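Long-range contacts in uncharacterized protein Atu2452 (Agrobacterium tumefaciens, PDB 2R8B), which is of unknown function but is probably a serine hydrolase of the alpha/beta-hydrolase fold, related to the dienelactone hydrolases: residues Pro142-Asn153 against Leu165-Ile176; Pro187-Ala195 against Glu236-Tyr247. All coordinates share one frame; numbering follows the deposited sequence.

Contact 1: Pro142-Asn153 against Leu165-Ile176; sequences PVIGLGFSNGAN and LFDAAVLMHPLI. With SO4 (sulfate ion), chain C.
Val143 O receives Asp167 N at 2.9 Å, and weakly Ala168 N, just ahead of a parallel ladder that pairs Ile144 with Ala168 and ends at Phe148 and Met172, its axes 4.6 Å apart. From there Gly145 and Gly147 each use both backbone N and O: Gly145 N meets Ala168 O at 3.1 Å, Gly147 N meets Val170 O at 3.0 Å, and their carbonyls take the amides of Val170 and Met172. Ser149 N closes the row on Met172 O. Asp167 OD2 adds a weak bond to Val143 N, its stronger partner being Lys186.

Apolar contacts differ on the two faces. Ile144, Leu146 and Phe148 share one with Ala168, Val170 and Met172 (a selenomethionine); Leu146 and Val170 lie side by side, CD1 to CG2 at 3.8 Å. On the other face Gly145 has no side chain, and the edge of the Phe166 ring comes up to its N, while Val143 CG2 sits over a face of that ring, 4.1 Å from its centroid; Gly147 lies close under Gly151. Ala152, on helix 150-161, turns back onto Leu171, CB to CB at 4.0 Å.

Beyond the C-terminal ends of the two strands lie the polar side chains. Asn153 CG, anti to the carbonyl carbon (chi1 -63°), carries the amide between two partners: OD1 accepts Leu175 N at 2.7 Å, whereas ND2 turns to a sulfate oxygen that Asn150 ND2 also holds. Arg105 is also hydrogen-bonded to the ion, probably acquired from the crystallisation liquor. His173 is hydrogen-bonded through ND1 to Asp199 and through NE2 to Glu236.

Backbone bonds thus fix the strand end from which the chain turns sharply at Ser149 (phi 59°, psi -114°) into the helix, consistent with a nucleophile elbow in which Ser149, His230 and Asp199 would form a catalytic triad.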
loop_
_atom_site.group_PDB
_atom_site.type_symbol
_atom_site.label_atom_id
_atom_site.label_comp_id
_atom_site.label_asym_id
_atom_site.label_seq_id
_atom_site.Cartn_x
_atom_site.Cartn_y
_atom_site.Cartn_z
ATOM N N PRO A 142 -1.319 15.524 -1.792
ATOM C CA PRO A 142 -1.556 14.201 -2.418
ATOM C C PRO A 142 -1.420 13.044 -1.423
ATOM O O PRO A 142 -0.605 13.150 -0.505
ATOM C CB PRO A 142 -0.449 14.133 -3.477
ATOM C CG PRO A 142 -0.162 15.592 -3.791
ATOM C CD PRO A 142 -0.214 16.240 -2.448
ATOM N N VAL A 143 -2.203 11.965 -1.554
ATOM C CA VAL A 143 -1.872 10.792 -0.740
ATOM C C VAL A 143 -1.193 9.747 -1.577
ATOM O O VAL A 143 -1.623 9.392 -2.687
ATOM C CB VAL A 143 -3.022 10.184 0.114
ATOM C CG1 VAL A 143 -3.673 11.217 1.005
ATOM C CG2 VAL A 143 -4.028 9.685 -0.731
ATOM N N ILE A 144 -0.091 9.278 -1.042
ATOM C CA ILE A 144 0.716 8.302 -1.717
ATOM C C ILE A 144 0.889 7.171 -0.748
ATOM O O ILE A 144 0.998 7.396 0.453
ATOM C CB ILE A 144 2.074 8.877 -2.071
ATOM C CG1 ILE A 144 1.860 10.127 -2.911
ATOM C CG2 ILE A 144 2.907 7.849 -2.796
ATOM C CD1 ILE A 144 3.087 10.636 -3.544
ATOM N N GLY A 145 0.902 5.953 -1.270
ATOM C CA GLY A 145 1.075 4.784 -0.447
ATOM C C GLY A 145 2.022 3.858 -1.121
ATOM O O GLY A 145 2.189 3.842 -2.364
ATOM N N LEU A 146 2.646 3.066 -0.282
ATOM C CA LEU A 146 3.559 2.043 -0.710
ATOM C C LEU A 146 3.390 0.891 0.255
ATOM O O LEU A 146 3.369 1.091 1.463
ATOM C CB LEU A 146 4.990 2.577 -0.690
ATOM C CG LEU A 146 6.002 1.476 -1.001
ATOM C CD1 LEU A 146 7.220 2.043 -1.682
ATOM C CD2 LEU A 146 6.372 0.739 0.283
ATOM N N GLY A 147 3.285 -0.317 -0.272
ATOM C CA GLY A 147 3.083 -1.505 0.563
ATOM C C GLY A 147 3.829 -2.668 -0.015
ATOM O O GLY A 147 4.060 -2.755 -1.241
ATOM N N PHE A 148 4.250 -3.553 0.869
ATOM C CA PHE A 148 4.924 -4.791 0.461
ATOM C C PHE A 148 4.088 -5.960 0.902
ATOM O O PHE A 148 3.794 -6.074 2.116
ATOM C CB PHE A 148 6.279 -4.904 1.157
ATOM C CG PHE A 148 6.937 -6.214 0.938
ATOM C CD1 PHE A 148 7.249 -6.638 -0.366
ATOM C CD2 PHE A 148 7.255 -7.035 2.020
ATOM C CE1 PHE A 148 7.867 -7.859 -0.586
ATOM C CE2 PHE A 148 7.862 -8.279 1.806
ATOM C CZ PHE A 148 8.173 -8.701 0.498
ATOM N N SER A 149 3.694 -6.809 -0.063
ATOM C CA SER A 149 3.022 -8.077 0.227
ATOM C C SER A 149 1.724 -7.786 1.018
ATOM O O SER A 149 0.827 -7.122 0.474
ATOM C CB SER A 149 3.978 -8.970 1.024
ATOM O OG SER A 149 3.678 -10.344 0.876
ATOM N N ASN A 150 1.639 -8.216 2.290
ATOM C CA ASN A 150 0.434 -7.987 3.113
ATOM C C ASN A 150 0.005 -6.540 3.190
ATOM O O ASN A 150 -1.193 -6.257 3.297
ATOM C CB ASN A 150 0.615 -8.491 4.536
ATOM C CG ASN A 150 -0.573 -8.134 5.449
ATOM O OD1 ASN A 150 -0.450 -7.289 6.359
ATOM N ND2 ASN A 150 -1.718 -8.775 5.217
ATOM N N GLY A 151 0.991 -5.640 3.147
ATOM C CA GLY A 151 0.757 -4.225 3.143
ATOM C C GLY A 151 0.303 -3.723 1.776
ATOM O O GLY A 151 -0.513 -2.790 1.720
ATOM N N ALA A 152 0.817 -4.287 0.671
ATOM C CA ALA A 152 0.299 -3.880 -0.633
ATOM C C ALA A 152 -1.149 -4.355 -0.761
ATOM O O ALA A 152 -1.960 -3.798 -1.533
ATOM C CB ALA A 152 1.118 -4.443 -1.726
ATOM N N ASN A 153 -1.484 -5.385 0.013
ATOM C CA ASN A 153 -2.797 -6.011 -0.101
ATOM C C ASN A 153 -3.880 -5.169 0.538
ATOM O O ASN A 153 -4.962 -5.002 -0.050
ATOM C CB ASN A 153 -2.763 -7.448 0.429
ATOM C CG ASN A 153 -1.818 -8.331 -0.391
ATOM O OD1 ASN A 153 -1.497 -8.013 -1.536
ATOM N ND2 ASN A 153 -1.344 -9.400 0.193
ATOM N N LEU A 165 -9.438 8.115 -3.085
ATOM C CA LEU A 165 -8.516 8.592 -2.046
ATOM C C LEU A 165 -7.052 8.791 -2.510
ATOM O O LEU A 165 -6.510 9.848 -2.351
ATOM C CB LEU A 165 -8.621 7.738 -0.787
ATOM C CG LEU A 165 -7.668 8.131 0.329
ATOM C CD1 LEU A 165 -7.982 9.528 0.850
ATOM C CD2 LEU A 165 -7.748 7.106 1.452
ATOM N N PHE A 166 -6.437 7.796 -3.120
ATOM C CA PHE A 166 -5.035 7.855 -3.506
ATOM C C PHE A 166 -4.714 8.483 -4.837
ATOM O O PHE A 166 -5.407 8.257 -5.832
ATOM C CB PHE A 166 -4.433 6.457 -3.495
ATOM C CG PHE A 166 -3.996 6.017 -2.134
ATOM C CD1 PHE A 166 -4.928 5.488 -1.224
ATOM C CD2 PHE A 166 -2.661 6.152 -1.738
ATOM C CE1 PHE A 166 -4.526 5.085 0.071
ATOM C CE2 PHE A 166 -2.267 5.776 -0.451
ATOM C CZ PHE A 166 -3.201 5.243 0.456
ATOM N N ASP A 167 -3.595 9.199 -4.846
ATOM C CA ASP A 167 -3.047 9.758 -6.043
ATOM C C ASP A 167 -2.022 8.849 -6.641
ATOM O O ASP A 167 -1.948 8.726 -7.852
ATOM C CB ASP A 167 -2.380 11.097 -5.729
ATOM C CG ASP A 167 -3.390 12.199 -5.549
ATOM O OD1 ASP A 167 -3.582 12.944 -6.554
ATOM O OD2 ASP A 167 -4.014 12.275 -4.438
ATOM N N ALA A 168 -1.190 8.265 -5.792
ATOM C CA ALA A 168 -0.193 7.316 -6.270
ATOM C C ALA A 168 -0.074 6.135 -5.336
ATOM O O ALA A 168 -0.235 6.277 -4.124
ATOM C CB ALA A 168 1.119 7.970 -6.392
ATOM N N ALA A 169 0.211 4.964 -5.877
ATOM C CA ALA A 169 0.395 3.827 -4.998
ATOM C C ALA A 169 1.454 2.890 -5.527
ATOM O O ALA A 169 1.505 2.627 -6.736
ATOM C CB ALA A 169 -0.922 3.094 -4.803
ATOM N N VAL A 170 2.332 2.391 -4.666
ATOM C CA VAL A 170 3.161 1.334 -5.191
ATOM C C VAL A 170 2.863 0.041 -4.487
ATOM O O VAL A 170 2.824 -0.023 -3.255
ATOM C CB VAL A 170 4.656 1.705 -5.351
ATOM C CG1 VAL A 170 4.951 3.101 -4.859
ATOM C CG2 VAL A 170 5.560 0.663 -4.756
ATOM N N LEU A 171 2.544 -0.981 -5.274
ATOM C CA LEU A 171 2.218 -2.274 -4.704
ATOM C C LEU A 171 3.367 -3.247 -4.885
ATOM O O LEU A 171 3.696 -3.632 -5.999
ATOM C CB LEU A 171 0.953 -2.803 -5.339
ATOM C CG LEU A 171 -0.229 -1.822 -5.310
ATOM C CD1 LEU A 171 -1.384 -2.400 -6.085
ATOM C CD2 LEU A 171 -0.677 -1.470 -3.899
HETATM N N MSE A 172 4.010 -3.632 -3.798
HETATM C CA MSE A 172 5.127 -4.545 -3.937
HETATM C C MSE A 172 4.704 -5.972 -3.660
HETATM O O MSE A 172 4.406 -6.337 -2.533
HETATM C CB MSE A 172 6.275 -4.055 -3.063
HETATM C CG MSE A 172 6.607 -2.639 -3.448
HETATM SE SE MSE A 172 8.189 -2.000 -2.603
HETATM C CE MSE A 172 9.544 -2.380 -4.001
ATOM N N HIS A 173 4.635 -6.774 -4.718
ATOM C CA HIS A 173 4.249 -8.136 -4.580
ATOM C C HIS A 173 2.879 -8.197 -3.907
ATOM O O HIS A 173 2.770 -8.711 -2.814
ATOM C CB HIS A 173 5.297 -8.903 -3.772
ATOM C CG HIS A 173 6.643 -8.943 -4.428
ATOM N ND1 HIS A 173 7.124 -10.051 -5.095
ATOM C CD2 HIS A 173 7.612 -8.004 -4.532
ATOM C CE1 HIS A 173 8.321 -9.795 -5.585
ATOM N NE2 HIS A 173 8.640 -8.556 -5.255
ATOM N N PRO A 174 1.834 -7.648 -4.551
ATOM C CA PRO A 174 0.472 -7.850 -4.078
ATOM C C PRO A 174 -0.028 -9.247 -4.382
ATOM O O PRO A 174 0.552 -9.951 -5.233
ATOM C CB PRO A 174 -0.330 -6.887 -4.942
ATOM C CG PRO A 174 0.430 -6.881 -6.217
ATOM C CD PRO A 174 1.846 -6.807 -5.759
ATOM N N LEU A 175 -1.118 -9.628 -3.716
ATOM C CA LEU A 175 -1.825 -10.900 -3.934
ATOM C C LEU A 175 -3.281 -10.527 -3.737
ATOM O O LEU A 175 -3.683 -10.252 -2.618
ATOM C CB LEU A 175 -1.454 -11.886 -2.831
ATOM C CG LEU A 175 -1.771 -13.377 -2.933
ATOM C CD1 LEU A 175 -2.112 -13.956 -1.544
ATOM C CD2 LEU A 175 -2.831 -13.711 -3.932
ATOM N N ILE A 176 -4.068 -10.443 -4.796
ATOM C CA ILE A 176 -5.510 -10.243 -4.600
ATOM C C ILE A 176 -6.207 -11.392 -5.285
ATOM O O ILE A 176 -6.053 -11.552 -6.496
ATOM C CB ILE A 176 -5.985 -8.892 -5.168
ATOM C CG1 ILE A 176 -5.361 -7.730 -4.387
ATOM C CG2 ILE A 176 -7.456 -8.777 -5.118
ATOM C CD1 ILE A 176 -6.107 -7.324 -3.165
HETATM S S SO4 C . -1.478 -11.512 2.860
HETATM O O1 SO4 C . -2.023 -10.205 2.513
HETATM O O2 SO4 C . -0.489 -11.324 3.916
HETATM O O3 SO4 C . -2.562 -12.317 3.417
HETATM O O4 SO4 C . -0.821 -12.185 1.719
#

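Contact 2: Pro187-Ala195 against Glu236-Tyr247; sequences PTRRVLITA and EIDAVRGFLAAY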
loop_
_atom_site.group_PDB
_atom_site.type_symbol
_atom_site.label_atom_id
_atom_site.label_comp_id
_atom_site.label_asym_id
_atom_site.label_seq_id
_atom_site.Cartn_x
_atom_site.Cartn_y
_atom_site.Cartn_z
ATOM N N PRO A 187 -8.335 10.489 -12.771
ATOM C CA PRO A 187 -7.536 10.273 -13.992
ATOM C C PRO A 187 -6.040 10.419 -13.741
ATOM O O PRO A 187 -5.234 9.940 -14.542
ATOM C CB PRO A 187 -7.998 11.394 -14.906
ATOM C CG PRO A 187 -9.342 11.660 -14.469
ATOM C CD PRO A 187 -9.319 11.560 -12.989
ATOM N N THR A 188 -5.686 11.064 -12.627
ATOM C CA THR A 188 -4.307 11.326 -12.286
ATOM C C THR A 188 -3.736 10.205 -11.431
ATOM O O THR A 188 -2.544 10.203 -11.133
ATOM C CB THR A 188 -4.172 12.634 -11.497
ATOM O OG1 THR A 188 -5.019 12.571 -10.332
ATOM C CG2 THR A 188 -4.510 13.853 -12.376
ATOM N N ARG A 189 -4.559 9.265 -10.986
ATOM C CA ARG A 189 -4.025 8.169 -10.183
ATOM C C ARG A 189 -2.900 7.532 -10.950
ATOM O O ARG A 189 -2.969 7.394 -12.170
ATOM C CB ARG A 189 -5.072 7.130 -9.912
ATOM C CG ARG A 189 -5.579 7.116 -8.533
ATOM C CD ARG A 189 -5.370 5.688 -8.037
ATOM N NE ARG A 189 -5.366 4.666 -9.104
ATOM C CZ ARG A 189 -6.154 3.573 -9.125
ATOM N NH1 ARG A 189 -7.036 3.364 -8.134
ATOM N NH2 ARG A 189 -6.048 2.681 -10.115
ATOM N N ARG A 190 -1.842 7.185 -10.246
ATOM C CA ARG A 190 -0.765 6.443 -10.857
ATOM C C ARG A 190 -0.478 5.283 -9.955
ATOM O O ARG A 190 -0.241 5.493 -8.738
ATOM C CB ARG A 190 0.475 7.305 -10.992
ATOM C CG ARG A 190 0.351 8.273 -12.146
ATOM C CD ARG A 190 1.504 9.228 -12.279
ATOM N NE ARG A 190 2.775 8.619 -12.701
ATOM C CZ ARG A 190 3.907 8.632 -11.969
ATOM N NH1 ARG A 190 3.936 9.186 -10.753
ATOM N NH2 ARG A 190 5.025 8.084 -12.439
ATOM N N VAL A 191 -0.492 4.074 -10.517
ATOM C CA VAL A 191 0.018 2.953 -9.761
ATOM C C VAL A 191 1.148 2.122 -10.362
ATOM O O VAL A 191 1.195 1.853 -11.584
ATOM C CB VAL A 191 -1.105 2.078 -9.068
ATOM C CG1 VAL A 191 -2.495 2.592 -9.353
ATOM C CG2 VAL A 191 -0.915 0.622 -9.295
ATOM N N LEU A 192 2.052 1.734 -9.452
ATOM C CA LEU A 192 3.173 0.850 -9.763
ATOM C C LEU A 192 3.028 -0.510 -9.091
ATOM O O LEU A 192 2.927 -0.593 -7.866
ATOM C CB LEU A 192 4.477 1.481 -9.291
ATOM C CG LEU A 192 5.680 0.563 -9.453
ATOM C CD1 LEU A 192 5.795 0.105 -10.854
ATOM C CD2 LEU A 192 6.921 1.264 -9.069
ATOM N N ILE A 193 3.028 -1.576 -9.873
ATOM C CA ILE A 193 3.102 -2.907 -9.301
ATOM C C ILE A 193 4.471 -3.504 -9.596
ATOM O O ILE A 193 4.948 -3.450 -10.750
ATOM C CB ILE A 193 2.018 -3.795 -9.837
ATOM C CG1 ILE A 193 0.652 -3.138 -9.592
ATOM C CG2 ILE A 193 2.048 -5.121 -9.098
ATOM C CD1 ILE A 193 -0.494 -3.607 -10.506
ATOM N N THR A 194 5.117 -4.049 -8.569
ATOM C CA THR A 194 6.368 -4.742 -8.760
ATOM C C THR A 194 6.113 -6.173 -8.364
ATOM O O THR A 194 5.433 -6.462 -7.370
ATOM C CB THR A 194 7.479 -4.185 -7.835
ATOM O OG1 THR A 194 7.205 -4.584 -6.482
ATOM C CG2 THR A 194 7.575 -2.623 -7.876
ATOM N N ALA A 195 6.664 -7.101 -9.116
ATOM C CA ALA A 195 6.302 -8.485 -8.887
ATOM C C ALA A 195 7.339 -9.537 -9.339
ATOM O O ALA A 195 8.212 -9.278 -10.173
ATOM C CB ALA A 195 4.947 -8.753 -9.497
ATOM N N GLU A 236 13.509 -3.438 -8.404
ATOM C CA GLU A 236 12.199 -2.901 -7.902
ATOM C C GLU A 236 12.392 -1.541 -7.227
ATOM O O GLU A 236 11.580 -0.632 -7.380
ATOM C CB GLU A 236 11.510 -3.805 -6.859
ATOM C CG GLU A 236 11.525 -5.297 -7.113
ATOM C CD GLU A 236 10.457 -6.085 -6.332
ATOM O OE1 GLU A 236 10.675 -7.301 -6.090
ATOM O OE2 GLU A 236 9.399 -5.520 -5.975
ATOM N N ILE A 237 13.467 -1.412 -6.459
ATOM C CA ILE A 237 13.660 -0.198 -5.720
ATOM C C ILE A 237 13.934 0.906 -6.712
ATOM O O ILE A 237 13.458 2.015 -6.519
ATOM C CB ILE A 237 14.748 -0.317 -4.642
ATOM C CG1 ILE A 237 14.291 -1.316 -3.574
ATOM C CG2 ILE A 237 15.046 1.074 -3.994
ATOM C CD1 ILE A 237 15.420 -1.798 -2.648
ATOM N N ASP A 238 14.635 0.586 -7.795
ATOM C CA ASP A 238 14.871 1.561 -8.849
ATOM C C ASP A 238 13.596 2.104 -9.414
ATOM O O ASP A 238 13.356 3.305 -9.406
ATOM C CB ASP A 238 15.697 0.946 -9.956
ATOM C CG ASP A 238 17.111 0.722 -9.520
ATOM O OD1 ASP A 238 17.511 1.234 -8.438
ATOM O OD2 ASP A 238 17.836 0.035 -10.249
ATOM N N ALA A 239 12.759 1.202 -9.871
ATOM C CA ALA A 239 11.483 1.575 -10.442
ATOM C C ALA A 239 10.667 2.404 -9.432
ATOM O O ALA A 239 9.946 3.321 -9.834
ATOM C CB ALA A 239 10.727 0.317 -10.911
ATOM N N VAL A 240 10.798 2.094 -8.134
ATOM C CA VAL A 240 10.126 2.878 -7.113
ATOM C C VAL A 240 10.655 4.305 -7.155
ATOM O O VAL A 240 9.901 5.251 -7.201
ATOM C CB VAL A 240 10.312 2.307 -5.726
ATOM C CG1 VAL A 240 9.741 3.272 -4.702
ATOM C CG2 VAL A 240 9.582 0.993 -5.593
ATOM N N ARG A 241 11.964 4.439 -7.191
ATOM C CA ARG A 241 12.590 5.744 -7.216
ATOM C C ARG A 241 12.226 6.552 -8.443
ATOM O O ARG A 241 11.879 7.721 -8.324
ATOM C CB ARG A 241 14.089 5.626 -7.104
ATOM C CG ARG A 241 14.560 5.796 -5.743
ATOM C CD ARG A 241 16.019 6.178 -5.823
ATOM N NE ARG A 241 16.674 5.067 -6.483
ATOM C CZ ARG A 241 17.222 4.046 -5.836
ATOM N NH1 ARG A 241 17.245 4.059 -4.500
ATOM N NH2 ARG A 241 17.758 3.032 -6.525
ATOM N N GLY A 242 12.336 5.947 -9.620
ATOM C CA GLY A 242 11.858 6.586 -10.847
ATOM C C GLY A 242 10.371 6.948 -10.794
ATOM O O GLY A 242 9.985 8.024 -11.263
ATOM N N PHE A 243 9.543 6.086 -10.195
ATOM C CA PHE A 243 8.092 6.294 -10.176
ATOM C C PHE A 243 7.681 7.488 -9.307
ATOM O O PHE A 243 6.987 8.384 -9.774
ATOM C CB PHE A 243 7.370 4.996 -9.769
ATOM C CG PHE A 243 5.871 5.134 -9.606
ATOM C CD1 PHE A 243 5.024 5.012 -10.700
ATOM C CD2 PHE A 243 5.312 5.361 -8.334
ATOM C CE1 PHE A 243 3.628 5.121 -10.539
ATOM C CE2 PHE A 243 3.905 5.471 -8.136
ATOM C CZ PHE A 243 3.059 5.373 -9.237
ATOM N N LEU A 244 8.147 7.531 -8.065
ATOM C CA LEU A 244 7.799 8.612 -7.144
ATOM C C LEU A 244 8.537 9.905 -7.362
ATOM O O LEU A 244 8.266 10.895 -6.659
ATOM C CB LEU A 244 8.053 8.182 -5.713
ATOM C CG LEU A 244 7.269 6.974 -5.207
ATOM C CD1 LEU A 244 7.913 6.546 -3.933
ATOM C CD2 LEU A 244 5.768 7.217 -5.012
ATOM N N ALA A 245 9.479 9.925 -8.303
ATOM C CA ALA A 245 10.255 11.160 -8.571
ATOM C C ALA A 245 9.336 12.250 -9.099
ATOM O O ALA A 245 9.613 13.407 -8.926
ATOM C CB ALA A 245 11.428 10.914 -9.530
ATOM N N ALA A 246 8.216 11.878 -9.700
ATOM C CA ALA A 246 7.227 12.844 -10.179
ATOM C C ALA A 246 6.588 13.619 -9.046
ATOM O O ALA A 246 5.977 14.642 -9.289
ATOM C CB ALA A 246 6.125 12.138 -11.008
ATOM N N TYR A 247 6.714 13.128 -7.816
ATOM C CA TYR A 247 5.968 13.689 -6.683
ATOM C C TYR A 247 6.838 14.587 -5.788
ATOM O O TYR A 247 6.315 15.300 -4.905
ATOM C CB TYR A 247 5.232 12.577 -5.901
ATOM C CG TYR A 247 4.119 11.939 -6.730
ATOM C CD1 TYR A 247 2.851 12.521 -6.791
ATOM C CD2 TYR A 247 4.341 10.772 -7.497
ATOM C CE1 TYR A 247 1.819 11.956 -7.580
ATOM C CE2 TYR A 247 3.308 10.195 -8.285
ATOM C CZ TYR A 247 2.052 10.795 -8.328
ATOM O OH TYR A 247 1.015 10.281 -9.107
#
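Phe243 is clasped between two side chains of strand 190-195, Leu192 on one face of its ring and Arg190 on the other. Leu192 CB stands over the ring centre, 3.8 Å from the centroid, and its CD2 continues along the helix to Phe243 CB, also at 3.8 Å, and to the backbone of Ala239. With CG anti to its own backbone N (chi1 175°), the Phe243 side chain reaches back to the strand, where CZ comes within 3.3 Å of Arg190 O. This buried aromatic-aliphatic wedge is the tight part.

Toward solvent the grip changes character. The Arg190 guanidinium lies nearly flat on the ring, planes 20° apart and centres 4.3 Å apart, an off-centre cation-pi stack. A bend at chi3 lets the same group reach the helix's C-terminal region, where NH2 makes a weak bond to Phe243 O at 3.3 Å. The position of NH1 is less certain. Ala246 CB and the Tyr247 ring border the guanidinium, but how closely the ring approaches is doubtful in this model; Tyr247 OH meets the aliphatic part, 3.4 Å from Arg190 CD.

At the other end of the helix, buried again, Thr194 OG1 faces Glu236 OE2; the modelled separation is too short to be trusted, although a hydrogen bond from the hydroxyl is plausible. The second oxygen, OE1, accepts the Arg233 amide and is hydrogen-bonded to His173 NE2.

Strand and helix run antiparallel, at 174° and 9.4 Å between axes, as expected where the C-terminal helix of an alpha/beta-hydrolase packs on one face of the central sheet.

How the contacts relate
Contact 1 closes before contact 2 opens along the chain; their centres lie about 10 Å apart, and both contacts include strands of the same sheet. Strand 168-172 of contact 1 is the direct neighbour of strand 190-196 of contact 2, the two probably joined through Leu171 N and Leu192 O, 2.6 Å apart. His173 NE2 of contact 1 and Glu236 OE1 of contact 2, 2.5 Å apart, probably share a hydrogen bond. Contact 1 is the strand pairing of a beta-alpha-beta unit; contact 2 lays helix 234-244 on the sheet, whose other face carries helix 150-161. Together they illustrate the layered helix-sheet-helix build that, in this superfamily, presents catalytic residues at the strand ends.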